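Putative Zn-dependent Alcohol Dehydrogenase (Rhodobacter sphaeroides, PDB 3IV6) binds S-adenosylmethionine in a Rossmann-type domain and is probably a methyltransferase. Local coordinates at residues A[152-160]-A[172-182]. Residues are numbered along the deposited sequence; the frame is centred on the assembly and turned at random.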
loop_
_atom_site.group_PDB
_atom_site.type_symbol
_atom_site.label_atom_id
_atom_site.label_comp_id
_atom_site.label_asym_id
_atom_site.label_seq_id
_atom_site.Cartn_x
_atom_site.Cartn_y
_atom_site.Cartn_z
ATOM N N PHE A 152 -3.969 12.090 -9.333
ATOM C CA PHE A 152 -4.564 12.568 -8.075
ATOM C C PHE A 152 -5.765 11.771 -7.650
ATOM O O PHE A 152 -6.513 11.243 -8.489
ATOM C CB PHE A 152 -4.958 14.062 -8.158
ATOM C CG PHE A 152 -3.781 14.993 -8.296
ATOM C CD1 PHE A 152 -2.831 15.096 -7.279
ATOM C CD2 PHE A 152 -3.619 15.758 -9.435
ATOM C CE1 PHE A 152 -1.744 15.941 -7.418
ATOM C CE2 PHE A 152 -2.532 16.597 -9.570
ATOM C CZ PHE A 152 -1.596 16.684 -8.569
ATOM N N TYR A 153 -5.945 11.701 -6.336
ATOM C CA TYR A 153 -7.191 11.224 -5.743
ATOM C C TYR A 153 -8.305 12.298 -5.837
ATOM O O TYR A 153 -8.026 13.484 -6.015
ATOM C CB TYR A 153 -6.939 10.864 -4.291
ATOM C CG TYR A 153 -6.211 9.551 -4.077
ATOM C CD1 TYR A 153 -6.910 8.415 -3.688
ATOM C CD2 TYR A 153 -4.838 9.442 -4.252
ATOM C CE1 TYR A 153 -6.273 7.228 -3.491
ATOM C CE2 TYR A 153 -4.188 8.242 -4.060
ATOM C CZ TYR A 153 -4.918 7.146 -3.675
ATOM O OH TYR A 153 -4.311 5.929 -3.469
ATOM N N ASP A 154 -9.568 11.903 -5.736
ATOM C CA ASP A 154 -10.638 12.894 -5.773
ATOM C C ASP A 154 -10.412 13.926 -4.682
ATOM O O ASP A 154 -10.491 15.132 -4.918
ATOM C CB ASP A 154 -12.005 12.233 -5.602
ATOM C CG ASP A 154 -12.414 11.375 -6.823
ATOM O OD1 ASP A 154 -13.325 10.527 -6.641
ATOM O OD2 ASP A 154 -11.840 11.542 -7.941
ATOM N N ILE A 155 -10.096 13.453 -3.486
ATOM C CA ILE A 155 -9.769 14.357 -2.405
ATOM C C ILE A 155 -8.620 15.310 -2.739
ATOM O O ILE A 155 -8.499 16.377 -2.142
ATOM C CB ILE A 155 -9.416 13.638 -1.101
ATOM C CG1 ILE A 155 -9.175 14.700 -0.019
ATOM C CG2 ILE A 155 -8.169 12.819 -1.280
ATOM C CD1 ILE A 155 -8.997 14.184 1.396
ATOM N N ASP A 156 -7.762 14.937 -3.670
ATOM C CA ASP A 156 -6.617 15.787 -3.944
ATOM C C ASP A 156 -7.139 17.023 -4.628
ATOM O O ASP A 156 -6.729 18.142 -4.312
ATOM C CB ASP A 156 -5.575 15.087 -4.836
ATOM C CG ASP A 156 -4.801 13.975 -4.104
ATOM O OD1 ASP A 156 -4.887 13.940 -2.852
ATOM O OD2 ASP A 156 -4.120 13.147 -4.784
ATOM N N LEU A 157 -8.046 16.805 -5.576
ATOM C CA LEU A 157 -8.688 17.888 -6.310
ATOM C C LEU A 157 -9.419 18.913 -5.355
ATOM O O LEU A 157 -9.302 20.122 -5.512
ATOM C CB LEU A 157 -9.602 17.302 -7.402
ATOM C CG LEU A 157 -8.976 16.385 -8.484
ATOM C CD1 LEU A 157 -10.031 15.722 -9.410
ATOM C CD2 LEU A 157 -7.925 17.100 -9.334
ATOM N N LYS A 158 -10.142 18.439 -4.349
ATOM C CA LYS A 158 -10.668 19.352 -3.361
ATOM C C LYS A 158 -9.525 20.019 -2.577
ATOM O O LYS A 158 -9.613 21.198 -2.252
ATOM C CB LYS A 158 -11.624 18.647 -2.399
ATOM C CG LYS A 158 -12.747 17.876 -3.087
ATOM C CD LYS A 158 -14.066 18.650 -3.138
ATOM C CE LYS A 158 -14.012 19.794 -4.150
ATOM N NZ LYS A 158 -15.341 20.478 -4.269
ATOM N N LEU A 159 -8.458 19.278 -2.282
ATOM C CA LEU A 159 -7.323 19.843 -1.550
ATOM C C LEU A 159 -6.647 21.012 -2.286
ATOM O O LEU A 159 -6.383 22.065 -1.687
ATOM C CB LEU A 159 -6.282 18.778 -1.221
ATOM C CG LEU A 159 -6.563 17.853 -0.038
ATOM C CD1 LEU A 159 -5.493 16.784 0.027
ATOM C CD2 LEU A 159 -6.638 18.610 1.271
ATOM N N ILE A 160 -6.342 20.820 -3.564
ATOM C CA ILE A 160 -5.819 21.906 -4.388
ATOM C C ILE A 160 -6.781 23.123 -4.357
ATOM O O ILE A 160 -6.364 24.245 -4.073
ATOM C CB ILE A 160 -5.568 21.462 -5.878
ATOM C CG1 ILE A 160 -4.836 20.109 -5.977
ATOM C CG2 ILE A 160 -4.863 22.530 -6.660
ATOM C CD1 ILE A 160 -3.560 20.005 -5.209
ATOM N N PHE A 172 1.211 22.622 2.624
ATOM C CA PHE A 172 0.953 21.191 2.771
ATOM C C PHE A 172 1.039 20.396 1.454
ATOM O O PHE A 172 0.802 19.184 1.431
ATOM C CB PHE A 172 -0.403 20.949 3.440
ATOM C CG PHE A 172 -1.591 21.341 2.589
ATOM C CD1 PHE A 172 -2.282 22.510 2.842
ATOM C CD2 PHE A 172 -2.015 20.543 1.525
ATOM C CE1 PHE A 172 -3.385 22.877 2.061
ATOM C CE2 PHE A 172 -3.118 20.903 0.737
ATOM C CZ PHE A 172 -3.800 22.070 1.006
ATOM N N PHE A 173 1.373 21.068 0.359
ATOM C CA PHE A 173 1.578 20.355 -0.881
ATOM C C PHE A 173 2.830 20.809 -1.643
ATOM O O PHE A 173 2.973 21.982 -2.009
ATOM C CB PHE A 173 0.339 20.451 -1.756
ATOM C CG PHE A 173 0.535 19.903 -3.153
ATOM C CD1 PHE A 173 0.655 18.526 -3.374
ATOM C CD2 PHE A 173 0.578 20.758 -4.254
ATOM C CE1 PHE A 173 0.814 18.017 -4.670
ATOM C CE2 PHE A 173 0.740 20.251 -5.543
ATOM C CZ PHE A 173 0.861 18.881 -5.742
ATOM N N ASP A 174 3.736 19.866 -1.876
ATOM C CA ASP A 174 5.019 20.129 -2.524
ATOM C C ASP A 174 4.935 19.666 -3.971
ATOM O O ASP A 174 4.898 18.479 -4.251
ATOM C CB ASP A 174 6.150 19.407 -1.762
ATOM C CG ASP A 174 7.527 19.585 -2.408
ATOM O OD1 ASP A 174 7.603 20.122 -3.529
ATOM O OD2 ASP A 174 8.541 19.169 -1.794
ATOM N N PRO A 175 4.889 20.610 -4.900
ATOM C CA PRO A 175 4.674 20.295 -6.316
ATOM C C PRO A 175 5.884 19.656 -6.970
ATOM O O PRO A 175 5.692 19.022 -8.002
ATOM C CB PRO A 175 4.411 21.663 -6.942
ATOM C CG PRO A 175 4.184 22.585 -5.790
ATOM C CD PRO A 175 4.964 22.054 -4.659
ATOM N N SER A 176 7.079 19.813 -6.394
ATOM C CA SER A 176 8.303 19.199 -6.916
ATOM C C SER A 176 8.127 17.703 -7.212
ATOM O O SER A 176 8.508 17.233 -8.301
ATOM C CB SER A 176 9.464 19.398 -5.943
ATOM O OG SER A 176 9.350 18.500 -4.854
ATOM N N ASP A 177 7.561 16.971 -6.244
ATOM C CA ASP A 177 7.227 15.553 -6.436
ATOM C C ASP A 177 5.793 15.192 -6.052
ATOM O O ASP A 177 5.473 14.004 -5.909
ATOM C CB ASP A 177 8.185 14.618 -5.671
ATOM C CG ASP A 177 8.095 14.774 -4.147
ATOM O OD1 ASP A 177 7.646 15.838 -3.652
ATOM O OD2 ASP A 177 8.499 13.816 -3.442
ATOM N N LYS A 178 4.946 16.203 -5.861
ATOM C CA LYS A 178 3.541 15.970 -5.564
ATOM C C LYS A 178 3.288 15.229 -4.224
ATOM O O LYS A 178 2.555 14.237 -4.165
ATOM C CB LYS A 178 2.883 15.260 -6.749
ATOM C CG LYS A 178 3.192 15.973 -8.072
ATOM C CD LYS A 178 2.768 15.169 -9.293
ATOM C CE LYS A 178 3.803 14.133 -9.670
ATOM N NZ LYS A 178 3.358 13.347 -10.879
ATOM N N THR A 179 3.873 15.734 -3.149
ATOM C CA THR A 179 3.615 15.144 -1.854
ATOM C C THR A 179 2.653 15.996 -1.059
ATOM O O THR A 179 2.846 17.190 -0.942
ATOM C CB THR A 179 4.903 15.004 -1.041
ATOM O OG1 THR A 179 5.881 14.322 -1.822
ATOM C CG2 THR A 179 4.663 14.208 0.209
ATOM N N PHE A 180 1.620 15.372 -0.504
ATOM C CA PHE A 180 0.702 16.046 0.395
ATOM C C PHE A 180 1.028 15.788 1.865
ATOM O O PHE A 180 1.389 14.671 2.235
ATOM C CB PHE A 180 -0.705 15.570 0.135
ATOM C CG PHE A 180 -1.324 16.145 -1.100
ATOM C CD1 PHE A 180 -1.817 17.439 -1.110
ATOM C CD2 PHE A 180 -1.461 15.373 -2.232
ATOM C CE1 PHE A 180 -2.406 17.955 -2.230
ATOM C CE2 PHE A 180 -2.044 15.895 -3.368
ATOM C CZ PHE A 180 -2.516 17.185 -3.363
ATOM N N HIS A 181 0.930 16.833 2.692
ATOM C CA HIS A 181 0.929 16.672 4.156
ATOM C C HIS A 181 -0.432 17.000 4.746
ATOM O O HIS A 181 -0.763 18.168 4.905
ATOM C CB HIS A 181 1.951 17.564 4.828
ATOM C CG HIS A 181 2.346 17.064 6.173
ATOM N ND1 HIS A 181 3.526 17.421 6.792
ATOM C CD2 HIS A 181 1.740 16.176 6.997
ATOM C CE1 HIS A 181 3.614 16.792 7.952
ATOM N NE2 HIS A 181 2.549 16.022 8.096
ATOM N N PHE A 182 -1.238 16.002 5.067
ATOM C CA PHE A 182 -2.641 16.310 5.358
ATOM C C PHE A 182 -2.861 17.096 6.668
ATOM O O PHE A 182 -3.621 18.073 6.721
ATOM C CB PHE A 182 -3.463 15.020 5.347
ATOM C CG PHE A 182 -3.265 14.208 4.123
ATOM C CD1 PHE A 182 -3.740 14.659 2.884
ATOM C CD2 PHE A 182 -2.588 12.997 4.196
ATOM C CE1 PHE A 182 -3.554 13.906 1.727
ATOM C CE2 PHE A 182 -2.380 12.244 3.060
ATOM C CZ PHE A 182 -2.876 12.697 1.807
#
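Helix 154-160 crosses strand 179-181 at 72°, their axes 11.3 Å apart, and the CA atoms of D156 and F180 lie 8.5 Å apart. Side chains bridge that spacing, chiefly the F180 ring. L159 CD1 makes a CH-pi contact over one face of this ring, 4.2 Å from its centroid; F173 lies over the opposite face. I160 CD1 meets the ring edge near its plane, 3.5 Å from F180 CZ, and also sits over a face of F173. F180 CG stands beside its own backbone N (chi1 -76°), which carries the ring toward the helix, where F152 crosses it at about a right angle, F152 CE1 lying 4.1 Å from F180 CE2. D156 CG comes within 3.4 Å of F180 CE2, the carboxylate and ring planes 28° apart; D156 OD2 accepts from Y153 N at 2.8 Å and forms a salt bridge with R216. Replacing F180 by alanine is likely to open a gap in which L159 CD1 loses the ring face it packs on and I160 CD1 the edge it meets. L159 CD1 also reaches the edge of F182. The geometry is that of a helix packed through an aromatic cluster onto a beta hairpin, 173-174 with 179-181, whose turn carries a G1 beta bulge.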